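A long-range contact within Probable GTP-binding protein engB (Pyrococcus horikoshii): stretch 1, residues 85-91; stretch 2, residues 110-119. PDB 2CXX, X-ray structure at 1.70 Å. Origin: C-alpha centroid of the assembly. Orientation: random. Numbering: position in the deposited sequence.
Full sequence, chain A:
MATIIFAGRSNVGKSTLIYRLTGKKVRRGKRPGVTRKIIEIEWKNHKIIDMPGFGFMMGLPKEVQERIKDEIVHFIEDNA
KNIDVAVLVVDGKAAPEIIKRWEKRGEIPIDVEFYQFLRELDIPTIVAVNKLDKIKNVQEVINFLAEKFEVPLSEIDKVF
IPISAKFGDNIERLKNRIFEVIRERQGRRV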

# COMPACT_ATOMS: atom_id res chain seq x y z
N VAL A 85 -1.35 8.53 8.73
CA VAL A 85 -2.16 7.87 7.71
C VAL A 85 -1.31 6.82 7.04
O VAL A 85 -0.11 6.91 7.04
CB VAL A 85 -2.70 8.92 6.67
CG1 VAL A 85 -1.55 9.61 6.04
CG2 VAL A 85 -3.65 8.23 5.63
N ALA A 86 -1.94 5.77 6.50
CA ALA A 86 -1.26 4.71 5.80
C ALA A 86 -1.78 4.64 4.38
O ALA A 86 -2.97 4.84 4.11
CB ALA A 86 -1.50 3.29 6.54
N VAL A 87 -0.87 4.42 3.43
CA VAL A 87 -1.29 4.21 2.05
C VAL A 87 -0.91 2.78 1.68
O VAL A 87 0.27 2.42 1.69
CB VAL A 87 -0.56 5.12 1.08
CG1 VAL A 87 -1.05 4.84 -0.42
CG2 VAL A 87 -0.87 6.57 1.45
N LEU A 88 -1.92 1.95 1.42
CA LEU A 88 -1.64 0.60 0.99
C LEU A 88 -1.78 0.65 -0.53
O LEU A 88 -2.84 0.95 -1.06
CB LEU A 88 -2.68 -0.41 1.59
CG LEU A 88 -2.74 -1.80 0.94
CD1 LEU A 88 -1.44 -2.58 1.04
CD2 LEU A 88 -3.86 -2.60 1.60
N VAL A 89 -0.69 0.33 -1.22
CA VAL A 89 -0.69 0.29 -2.69
C VAL A 89 -1.04 -1.11 -3.13
O VAL A 89 -0.43 -2.03 -2.65
CB VAL A 89 0.69 0.61 -3.21
CG1 VAL A 89 0.63 0.86 -4.70
CG2 VAL A 89 1.24 1.86 -2.47
N VAL A 90 -2.04 -1.28 -4.00
CA VAL A 90 -2.39 -2.59 -4.55
C VAL A 90 -2.36 -2.50 -6.03
O VAL A 90 -2.47 -1.42 -6.62
CB VAL A 90 -3.77 -3.12 -4.11
CG1 VAL A 90 -3.82 -3.13 -2.53
CG2 VAL A 90 -4.84 -2.29 -4.68
N ASP A 91 -2.21 -3.67 -6.67
CA ASP A 91 -2.16 -3.73 -8.12
C ASP A 91 -3.63 -4.07 -8.46
O ASP A 91 -4.06 -5.16 -8.20
CB ASP A 91 -1.18 -4.86 -8.51
CG ASP A 91 -1.19 -5.17 -9.99
OD1 ASP A 91 -2.19 -4.85 -10.65
OD2 ASP A 91 -0.19 -5.77 -10.45
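Stretch 2 110-119: IDVEFYQFLR

Stretch 1 is a strand, residues 85-91, with extended backbone angles throughout. Stretch 2 is helical from Ile-110 to Arg-119, and the helix continues later in the chain. Its backbone is held by regular i to i+4 hydrogen bonds, from Phe-114 N to Ile-110 O (2.8 Å) through to Arg-119 N to Tyr-115 O (3.1 Å). The helix runs antiparallel to the strand. The angle between their N-to-C directions is 170°, and the axes approach to 10.3 Å. The register follows from this direction: the start of the helix lies by the end of the strand. Asp-111 CA is 7.5 Å from Val-90 CA, Tyr-115 CA is 7.4 Å from Leu-88 CA, and Leu-118 CA is 8.1 Å from Ala-86 CA. Two residues along the strand thus match three or four along the helix, close to one helical turn.

Side chains alternate along the strand. Ala-86, Leu-88 and Val-90 point toward the helix, while Val-87 and Val-89 point away. On the helix, Asp-111, Phe-114 and Leu-118 point toward the strand and Tyr-115 points sideways. Val-112 points away.

Leu-88 is the centre of the contact and has the largest area covered by the other stretch. It has chi1 t and chi2 p. Its CD1 lies 4.0 Å from Phe-114 CD2, meeting that ring obliquely. Its CD2 lies 4.0 Å from Tyr-115 CB and is at the edge of the Tyr-115 ring, near its plane. The same CD2 is 4.0 Å from Asp-111 O, so the leucine also packs against the helix backbone. Nearer the start of the strand, Ala-86 CB lies 3.9 Å from Leu-118 CD1. The small alanine is met by a longer side chain from the helix.

At the other end the partner is acidic. Val-90 CG1 is 3.8 Å from Asp-111 OD2, a van der Waals contact. No direct hydrogen bond joins the two stretches, but two waters link the Asp-111 carboxylate to the strand backbone. The O of water 1 is 2.8 Å from Val-89 O and 2.6 Å from Asp-111 OD1, and the water donates to both. The O of water 2 is 2.9 Å from Asp-91 N, from which it accepts, and 2.7 Å from Asp-111 OD2, to which it donates. The buried carboxylate is therefore hydrated where it faces the strand. The CA-to-CB bond of Asp-91 points sideways, and its side chain caps a backbone N just past the stretch.

The contact buries 284 Å², both sides summed.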

# COMPACT_ATOMS: atom_id res chain seq x y z
N ILE A 110 -2.54 -11.64 1.34
CA ILE A 110 -1.72 -10.62 2.00
C ILE A 110 -2.42 -9.24 2.05
O ILE A 110 -2.39 -8.51 3.09
CB ILE A 110 -0.42 -10.43 1.20
CG1 ILE A 110 0.47 -11.65 1.33
CG2 ILE A 110 0.31 -9.20 1.68
CD1 ILE A 110 1.69 -11.55 0.44
N ASP A 111 -2.99 -8.82 0.96
CA ASP A 111 -3.64 -7.51 0.92
C ASP A 111 -4.78 -7.35 1.92
O ASP A 111 -5.00 -6.29 2.51
CB ASP A 111 -4.17 -7.20 -0.47
CG ASP A 111 -3.08 -6.73 -1.45
OD1 ASP A 111 -2.00 -6.25 -1.05
OD2 ASP A 111 -3.31 -6.88 -2.65
N VAL A 112 -5.56 -8.43 2.04
CA VAL A 112 -6.71 -8.46 2.92
C VAL A 112 -6.19 -8.48 4.37
O VAL A 112 -6.65 -7.73 5.22
CB VAL A 112 -7.49 -9.72 2.66
CG1 VAL A 112 -8.52 -9.96 3.79
CG2 VAL A 112 -8.15 -9.66 1.29
N GLU A 113 -5.23 -9.34 4.62
CA GLU A 113 -4.65 -9.47 5.94
C GLU A 113 -4.10 -8.14 6.39
O GLU A 113 -4.36 -7.69 7.53
CB GLU A 113 -3.53 -10.52 5.95
CG GLU A 113 -3.05 -10.76 7.36
CD GLU A 113 -1.81 -11.65 7.45
OE1 GLU A 113 -1.39 -11.98 8.59
OE2 GLU A 113 -1.22 -11.99 6.40
N PHE A 114 -3.37 -7.46 5.51
CA PHE A 114 -2.76 -6.19 5.92
C PHE A 114 -3.73 -5.03 6.12
O PHE A 114 -3.60 -4.27 7.09
CB PHE A 114 -1.67 -5.76 4.92
CG PHE A 114 -0.80 -4.69 5.45
CD1 PHE A 114 0.05 -4.93 6.50
CD2 PHE A 114 -0.87 -3.42 4.92
CE1 PHE A 114 0.84 -3.87 7.02
CE2 PHE A 114 -0.10 -2.35 5.41
CZ PHE A 114 0.75 -2.59 6.47
N TYR A 115 -4.69 -4.88 5.25
CA TYR A 115 -5.67 -3.81 5.44
C TYR A 115 -6.43 -4.07 6.76
O TYR A 115 -6.69 -3.15 7.56
CB TYR A 115 -6.66 -3.77 4.27
CG TYR A 115 -7.64 -2.63 4.35
CD1 TYR A 115 -8.80 -2.76 5.08
CD2 TYR A 115 -7.34 -1.40 3.78
CE1 TYR A 115 -9.68 -1.68 5.27
CE2 TYR A 115 -8.22 -0.30 3.94
CZ TYR A 115 -9.39 -0.47 4.70
OH TYR A 115 -10.32 0.52 4.85
N GLN A 116 -6.74 -5.33 7.04
CA GLN A 116 -7.48 -5.58 8.26
C GLN A 116 -6.62 -5.39 9.48
O GLN A 116 -7.12 -4.94 10.54
CB GLN A 116 -8.11 -6.97 8.24
CG GLN A 116 -9.23 -7.04 7.20
CD GLN A 116 -9.91 -8.41 7.11
OE1 GLN A 116 -9.63 -9.30 7.91
NE2 GLN A 116 -10.84 -8.57 6.16
N PHE A 117 -5.31 -5.61 9.32
CA PHE A 117 -4.39 -5.39 10.42
C PHE A 117 -4.36 -3.87 10.74
O PHE A 117 -4.46 -3.46 11.92
CB PHE A 117 -3.00 -5.93 10.05
CG PHE A 117 -1.86 -5.38 10.88
CD1 PHE A 117 -1.65 -5.80 12.22
CD2 PHE A 117 -0.97 -4.47 10.32
CE1 PHE A 117 -0.57 -5.30 12.97
CE2 PHE A 117 0.10 -3.97 11.04
CZ PHE A 117 0.33 -4.38 12.37
N LEU A 118 -4.24 -3.04 9.72
CA LEU A 118 -4.22 -1.60 9.97
C LEU A 118 -5.50 -1.15 10.67
O LEU A 118 -5.48 -0.20 11.48
CB LEU A 118 -4.06 -0.82 8.66
CG LEU A 118 -2.68 -1.06 7.98
CD1 LEU A 118 -2.65 -0.46 6.59
CD2 LEU A 118 -1.54 -0.42 8.84
N ARG A 119 -6.62 -1.81 10.35
CA ARG A 119 -7.90 -1.41 10.98
C ARG A 119 -7.89 -1.77 12.46
O ARG A 119 -8.38 -0.98 13.27
CB ARG A 119 -9.09 -2.08 10.25
CG ARG A 119 -10.54 -1.72 10.83
CD ARG A 119 -10.92 -0.27 10.46
NE ARG A 119 -11.99 0.29 11.31
CZ ARG A 119 -13.21 0.57 10.89
NH1 ARG A 119 -13.54 0.32 9.63
NH2 ARG A 119 -14.07 1.20 11.71
O HOH W 1 -0.40 -4.81 -2.48
O HOH W 2 -1.98 -5.75 -4.67